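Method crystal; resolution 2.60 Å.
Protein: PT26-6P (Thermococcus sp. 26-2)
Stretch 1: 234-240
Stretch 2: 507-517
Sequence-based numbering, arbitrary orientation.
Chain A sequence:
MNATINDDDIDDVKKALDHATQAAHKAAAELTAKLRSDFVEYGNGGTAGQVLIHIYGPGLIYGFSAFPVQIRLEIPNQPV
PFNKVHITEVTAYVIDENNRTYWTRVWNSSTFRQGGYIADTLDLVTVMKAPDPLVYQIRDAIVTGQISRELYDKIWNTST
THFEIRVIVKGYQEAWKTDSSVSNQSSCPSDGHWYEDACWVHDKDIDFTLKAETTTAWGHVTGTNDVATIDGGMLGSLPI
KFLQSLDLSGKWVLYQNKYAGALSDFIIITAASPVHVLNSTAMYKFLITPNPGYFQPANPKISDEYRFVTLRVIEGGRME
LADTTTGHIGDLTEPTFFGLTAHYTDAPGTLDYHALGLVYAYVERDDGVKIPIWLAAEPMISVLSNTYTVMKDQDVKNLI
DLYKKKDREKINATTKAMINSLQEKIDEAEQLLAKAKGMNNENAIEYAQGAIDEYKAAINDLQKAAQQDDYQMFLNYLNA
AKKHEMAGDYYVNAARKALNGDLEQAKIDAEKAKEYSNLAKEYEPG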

HETATM    1  N   MSE A 234       9.409  -6.253  -6.876  1.00 42.17           N
HETATM    2  CA  MSE A 234      10.162  -7.378  -6.335  1.00 40.71           C
HETATM    3  C   MSE A 234       9.901  -7.695  -4.861  1.00 39.91           C
HETATM    4  O   MSE A 234       9.384  -6.871  -4.120  1.00 39.57           O
HETATM    5  CB  MSE A 234      11.670  -7.200  -6.560  1.00 40.42           C
HETATM    6  CG  MSE A 234      12.360  -8.526  -6.835  1.00 39.97           C
HETATM    7 SE   MSE A 234      14.263  -8.502  -6.635  0.50 37.94          SE
HETATM    8  CE  MSE A 234      14.340  -8.054  -4.752  1.00 39.47           C
ATOM      9  N   LEU A 235      10.266  -8.913  -4.470  1.00 39.18           N
ATOM     10  CA  LEU A 235      10.255  -9.361  -3.082  1.00 38.55           C
ATOM     11  C   LEU A 235      11.660  -9.774  -2.667  1.00 37.52           C
ATOM     12  O   LEU A 235      12.406 -10.330  -3.475  1.00 37.37           O
ATOM     13  CB  LEU A 235       9.366 -10.586  -2.937  1.00 38.86           C
ATOM     14  CG  LEU A 235       7.912 -10.311  -3.286  1.00 40.44           C
ATOM     15  CD1 LEU A 235       7.138 -11.614  -3.542  1.00 40.54           C
ATOM     16  CD2 LEU A 235       7.302  -9.503  -2.143  1.00 40.95           C
ATOM     17  N   GLY A 236      12.003  -9.531  -1.406  1.00 35.99           N
ATOM     18  CA  GLY A 236      13.229 -10.055  -0.843  1.00 34.56           C
ATOM     19  C   GLY A 236      14.506  -9.496  -1.446  1.00 33.82           C
ATOM     20  O   GLY A 236      14.615  -8.311  -1.728  1.00 33.73           O
ATOM     21  N   SER A 237      15.492 -10.361  -1.633  1.00 33.20           N
ATOM     22  CA  SER A 237      16.810  -9.916  -2.018  1.00 32.48           C
ATOM     23  C   SER A 237      17.393 -10.901  -2.992  1.00 32.60           C
ATOM     24  O   SER A 237      17.137 -12.098  -2.889  1.00 32.94           O
ATOM     25  CB  SER A 237      17.703  -9.865  -0.787  1.00 32.23           C
ATOM     26  OG  SER A 237      19.041  -9.583  -1.121  1.00 30.96           O
ATOM     27  N   LEU A 238      18.167 -10.414  -3.950  1.00 32.24           N
ATOM     28  CA  LEU A 238      18.946 -11.321  -4.763  1.00 31.96           C
ATOM     29  C   LEU A 238      19.875 -12.121  -3.838  1.00 32.26           C
ATOM     30  O   LEU A 238      20.210 -11.676  -2.744  1.00 32.25           O
ATOM     31  CB  LEU A 238      19.752 -10.529  -5.793  1.00 31.78           C
ATOM     32  CG  LEU A 238      18.982 -10.069  -7.031  1.00 31.27           C
ATOM     33  CD1 LEU A 238      19.813  -9.073  -7.816  1.00 29.37           C
ATOM     34  CD2 LEU A 238      18.542 -11.261  -7.910  1.00 29.06           C
ATOM     35  N   PRO A 239      20.295 -13.308  -4.270  1.00 32.21           N
ATOM     36  CA  PRO A 239      21.265 -14.070  -3.502  1.00 32.56           C
ATOM     37  C   PRO A 239      22.542 -13.279  -3.203  1.00 32.96           C
ATOM     38  O   PRO A 239      22.921 -12.408  -3.965  1.00 32.98           O
ATOM     39  CB  PRO A 239      21.568 -15.255  -4.426  1.00 32.75           C
ATOM     40  CG  PRO A 239      20.276 -15.468  -5.170  1.00 32.66           C
ATOM     41  CD  PRO A 239      19.766 -14.067  -5.415  1.00 32.39           C
ATOM     42  N   ILE A 240      23.214 -13.600  -2.102  1.00 33.69           N
ATOM     43  CA  ILE A 240      24.367 -12.812  -1.659  1.00 34.02           C
ATOM     44  C   ILE A 240      25.510 -12.723  -2.668  1.00 34.84           C
ATOM     45  O   ILE A 240      26.351 -11.826  -2.572  1.00 34.71           O
ATOM     46  CB  ILE A 240      24.936 -13.302  -0.295  1.00 33.53           C
ATOM     47  CG1 ILE A 240      25.484 -14.722  -0.432  1.00 33.11           C
ATOM     48  CG2 ILE A 240      23.878 -13.196   0.779  1.00 32.83           C
ATOM     49  CD1 ILE A 240      26.076 -15.288   0.831  1.00 32.67           C
ATOM     50  N   LYS A 507       8.638 -15.484   5.558  1.00 33.02           N
ATOM     51  CA  LYS A 507       7.755 -15.937   4.493  1.00 32.89           C
ATOM     52  C   LYS A 507       8.202 -15.402   3.144  1.00 32.30           C
ATOM     53  O   LYS A 507       7.996 -16.021   2.100  1.00 31.37           O
ATOM     54  CB  LYS A 507       6.312 -15.541   4.788  1.00 33.33           C
ATOM     55  CG  LYS A 507       5.707 -16.264   5.977  1.00 35.28           C
ATOM     56  CD  LYS A 507       4.294 -15.743   6.262  1.00 39.43           C
ATOM     57  CE  LYS A 507       3.376 -16.868   6.741  1.00 41.71           C
ATOM     58  NZ  LYS A 507       1.995 -16.363   7.001  1.00 43.47           N
ATOM     59  N   ILE A 508       8.831 -14.241   3.164  1.00 32.29           N
ATOM     60  CA  ILE A 508       9.409 -13.722   1.936  1.00 32.67           C
ATOM     61  C   ILE A 508      10.567 -14.623   1.470  1.00 33.29           C
ATOM     62  O   ILE A 508      10.592 -15.110   0.322  1.00 33.53           O
ATOM     63  CB  ILE A 508       9.899 -12.283   2.112  1.00 32.46           C
ATOM     64  CG1 ILE A 508       8.700 -11.329   2.262  1.00 31.24           C
ATOM     65  CG2 ILE A 508      10.755 -11.902   0.940  1.00 31.54           C
ATOM     66  CD1 ILE A 508       9.018 -10.015   2.924  1.00 28.41           C
ATOM     67  N   ASP A 509      11.518 -14.864   2.370  1.00 33.49           N
ATOM     68  CA  ASP A 509      12.613 -15.760   2.049  1.00 33.37           C
ATOM     69  C   ASP A 509      12.075 -17.090   1.500  1.00 33.26           C
ATOM     70  O   ASP A 509      12.522 -17.545   0.450  1.00 33.31           O
ATOM     71  CB  ASP A 509      13.515 -15.958   3.267  1.00 33.30           C
ATOM     72  CG  ASP A 509      14.303 -14.708   3.611  1.00 33.51           C
ATOM     73  OD1 ASP A 509      14.603 -13.943   2.669  1.00 33.52           O
ATOM     74  OD2 ASP A 509      14.627 -14.492   4.805  1.00 32.09           O
ATOM     75  N   ALA A 510      11.097 -17.683   2.186  1.00 33.11           N
ATOM     76  CA  ALA A 510      10.575 -18.989   1.786  1.00 33.24           C
ATOM     77  C   ALA A 510       9.961 -18.942   0.408  1.00 33.47           C
ATOM     78  O   ALA A 510      10.093 -19.888  -0.361  1.00 33.69           O
ATOM     79  CB  ALA A 510       9.575 -19.518   2.793  1.00 33.37           C
ATOM     80  N   GLU A 511       9.312 -17.832   0.082  1.00 34.12           N
ATOM     81  CA  GLU A 511       8.746 -17.641  -1.256  1.00 34.48           C
ATOM     82  C   GLU A 511       9.817 -17.532  -2.338  1.00 34.36           C
ATOM     83  O   GLU A 511       9.670 -18.079  -3.445  1.00 34.08           O
ATOM     84  CB  GLU A 511       7.877 -16.398  -1.283  1.00 34.97           C
ATOM     85  CG  GLU A 511       7.658 -15.832  -2.679  1.00 38.08           C
ATOM     86  CD  GLU A 511       6.802 -16.741  -3.550  1.00 42.19           C
ATOM     87  OE1 GLU A 511       5.975 -17.502  -2.984  1.00 43.32           O
ATOM     88  OE2 GLU A 511       6.968 -16.702  -4.794  1.00 43.42           O
ATOM     89  N   LYS A 512      10.888 -16.802  -2.030  1.00 34.31           N
ATOM     90  CA  LYS A 512      12.025 -16.710  -2.949  1.00 34.20           C
ATOM     91  C   LYS A 512      12.602 -18.088  -3.180  1.00 33.84           C
ATOM     92  O   LYS A 512      12.965 -18.434  -4.301  1.00 33.65           O
ATOM     93  CB  LYS A 512      13.121 -15.808  -2.391  1.00 34.65           C
ATOM     94  CG  LYS A 512      12.715 -14.360  -2.264  1.00 35.76           C
ATOM     95  CD  LYS A 512      12.055 -13.881  -3.549  1.00 37.92           C
ATOM     96  CE  LYS A 512      13.082 -13.415  -4.570  1.00 38.39           C
ATOM     97  NZ  LYS A 512      12.414 -12.976  -5.841  1.00 38.87           N
ATOM     98  N   ALA A 513      12.695 -18.870  -2.105  1.00 33.92           N
ATOM     99  CA  ALA A 513      13.154 -20.258  -2.193  1.00 34.01           C
ATOM    100  C   ALA A 513      12.350 -20.988  -3.253  1.00 34.51           C
ATOM    101  O   ALA A 513      12.897 -21.488  -4.231  1.00 34.06           O
ATOM    102  CB  ALA A 513      13.026 -20.955  -0.853  1.00 33.80           C
ATOM    103  N   LYS A 514      11.039 -21.037  -3.062  1.00 35.53           N
ATOM    104  CA  LYS A 514      10.188 -21.761  -3.994  1.00 36.67           C
ATOM    105  C   LYS A 514      10.468 -21.310  -5.429  1.00 36.44           C
ATOM    106  O   LYS A 514      10.416 -22.107  -6.368  1.00 36.09           O
ATOM    107  CB  LYS A 514       8.719 -21.560  -3.639  1.00 37.18           C
ATOM    108  CG  LYS A 514       7.767 -22.339  -4.514  1.00 40.19           C
ATOM    109  CD  LYS A 514       7.933 -23.860  -4.295  1.00 45.55           C
ATOM    110  CE  LYS A 514       7.477 -24.663  -5.543  1.00 47.98           C
ATOM    111  NZ  LYS A 514       6.086 -24.298  -6.035  1.00 47.81           N
ATOM    112  N   GLU A 515      10.766 -20.028  -5.597  1.00 36.67           N
ATOM    113  CA  GLU A 515      10.933 -19.473  -6.940  1.00 37.12           C
ATOM    114  C   GLU A 515      12.202 -19.974  -7.604  1.00 36.60           C
ATOM    115  O   GLU A 515      12.158 -20.499  -8.709  1.00 36.72           O
ATOM    116  CB  GLU A 515      10.940 -17.951  -6.897  1.00 37.60           C
ATOM    117  CG  GLU A 515       9.569 -17.341  -6.681  1.00 41.37           C
ATOM    118  CD  GLU A 515       9.645 -15.828  -6.490  1.00 46.17           C
ATOM    119  OE1 GLU A 515      10.728 -15.251  -6.766  1.00 46.76           O
ATOM    120  OE2 GLU A 515       8.631 -15.220  -6.056  1.00 47.76           O
ATOM    121  N   TYR A 516      13.334 -19.814  -6.921  1.00 35.97           N
ATOM    122  CA  TYR A 516      14.615 -20.265  -7.434  1.00 35.35           C
ATOM    123  C   TYR A 516      14.667 -21.788  -7.591  1.00 34.81           C
ATOM    124  O   TYR A 516      15.291 -22.320  -8.506  1.00 34.74           O
ATOM    125  CB  TYR A 516      15.739 -19.773  -6.515  1.00 35.62           C
ATOM    126  CG  TYR A 516      16.049 -18.308  -6.693  1.00 36.10           C
ATOM    127  CD1 TYR A 516      17.307 -17.880  -7.118  1.00 35.68           C
ATOM    128  CD2 TYR A 516      15.064 -17.350  -6.462  1.00 36.35           C
ATOM    129  CE1 TYR A 516      17.578 -16.521  -7.289  1.00 37.27           C
ATOM    130  CE2 TYR A 516      15.322 -16.006  -6.627  1.00 36.90           C
ATOM    131  CZ  TYR A 516      16.574 -15.595  -7.046  1.00 37.06           C
ATOM    132  OH  TYR A 516      16.803 -14.258  -7.217  1.00 36.05           O
ATOM    133  N   SER A 517      14.013 -22.500  -6.695  1.00 34.30           N
ATOM    134  CA  SER A 517      13.927 -23.922  -6.856  1.00 34.24           C
ATOM    135  C   SER A 517      13.222 -24.257  -8.167  1.00 33.92           C
ATOM    136  O   SER A 517      13.693 -25.099  -8.926  1.00 33.89           O
ATOM    137  CB  SER A 517      13.216 -24.550  -5.668  1.00 34.23           C
ATOM    138  OG  SER A 517      13.040 -25.934  -5.886  1.00 35.84           O
TER

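Stretch 1 is an extended segment without regular helix or strand over most of its length. It lies against stretch 2, a helix that begins before Lys 507 and continues past Ser 517. The helix is held by its own backbone hydrogen bonds, such as Lys 512 N to Ile 508 O at 2.9 Å and Tyr 516 N to Lys 512 O at 3.0 Å. No hydrogen bond crosses between the two stretches. The contact is one of packing, and together the two sides bury 368 Å².

Met 234 is modelled as selenomethionine. Its CA-to-CB bond points sideways, and the end of the side chain comes nearer to the helix. The nearest pair, Met 234 CG and Lys 512 NZ, is 4.6 Å apart, so the residue makes no direct contact.

Leu 235 points toward the helix and loses more surface to the contact than any other residue of either stretch. Its CB lies 4.3 Å from Ile 508 CG2, a loose apolar contact. Its CD1 reaches Glu 511 CG at 4.3 Å, so the aliphatic part of the glutamate serves as the packing surface. The backbone takes part as well. Leu 235 O lies 3.3 Å from Lys 512 CE, a carbon atom.

The lysine's charged end is engaged within its own helix. Lys 512 NZ donates a hydrogen bond to Glu 515 OE1 at 3.0 Å, part of a salt bridge. The methylene chain of Lys 512 packs against stretch 1, with Lys 512 CD 4.3 Å from Leu 235 CB.

Gly 236 marks the closest approach of the two backbones. Its CA is 6.0 Å from the CA of Ile 508, and its N is 3.6 Å from Ile 508 CG2. A CB at this position would point toward the helix. It would sit 3.2 Å from Ile 508 CG2 and 3.1 Å from Lys 512 CG, both tight. The positive phi of 66° also favours glycine. The absence of a side chain therefore suits both the close packing and the backbone conformation.

Ser 237 turns away from the helix. Its OG donates a hydrogen bond to Leu 238 O at 2.9 Å within stretch 1, and its nearest approach to stretch 2 is Ser 237 CB to Asp 509 OD1, 6.2 Å.

Leu 238 also starts away from the helix, but the end of its side chain comes back nearer. Its CD2 lies 3.5 Å from Tyr 516 OH. The contact is between a methyl group and a hydroxyl oxygen that is hydrogen-bonded elsewhere in the structure.

Pro 239 meets the same tyrosine. Its CD is 3.5 Å from Tyr 516 OH, and its CG is 3.6 Å from Tyr 516 CE1. The proline carbon approaches the aromatic ring obliquely. Leu 238 and Pro 239 thus share Tyr 516, two turns along the helix from Ile 508.

Ile 240 is out of reach of the helix. The contact ends before it.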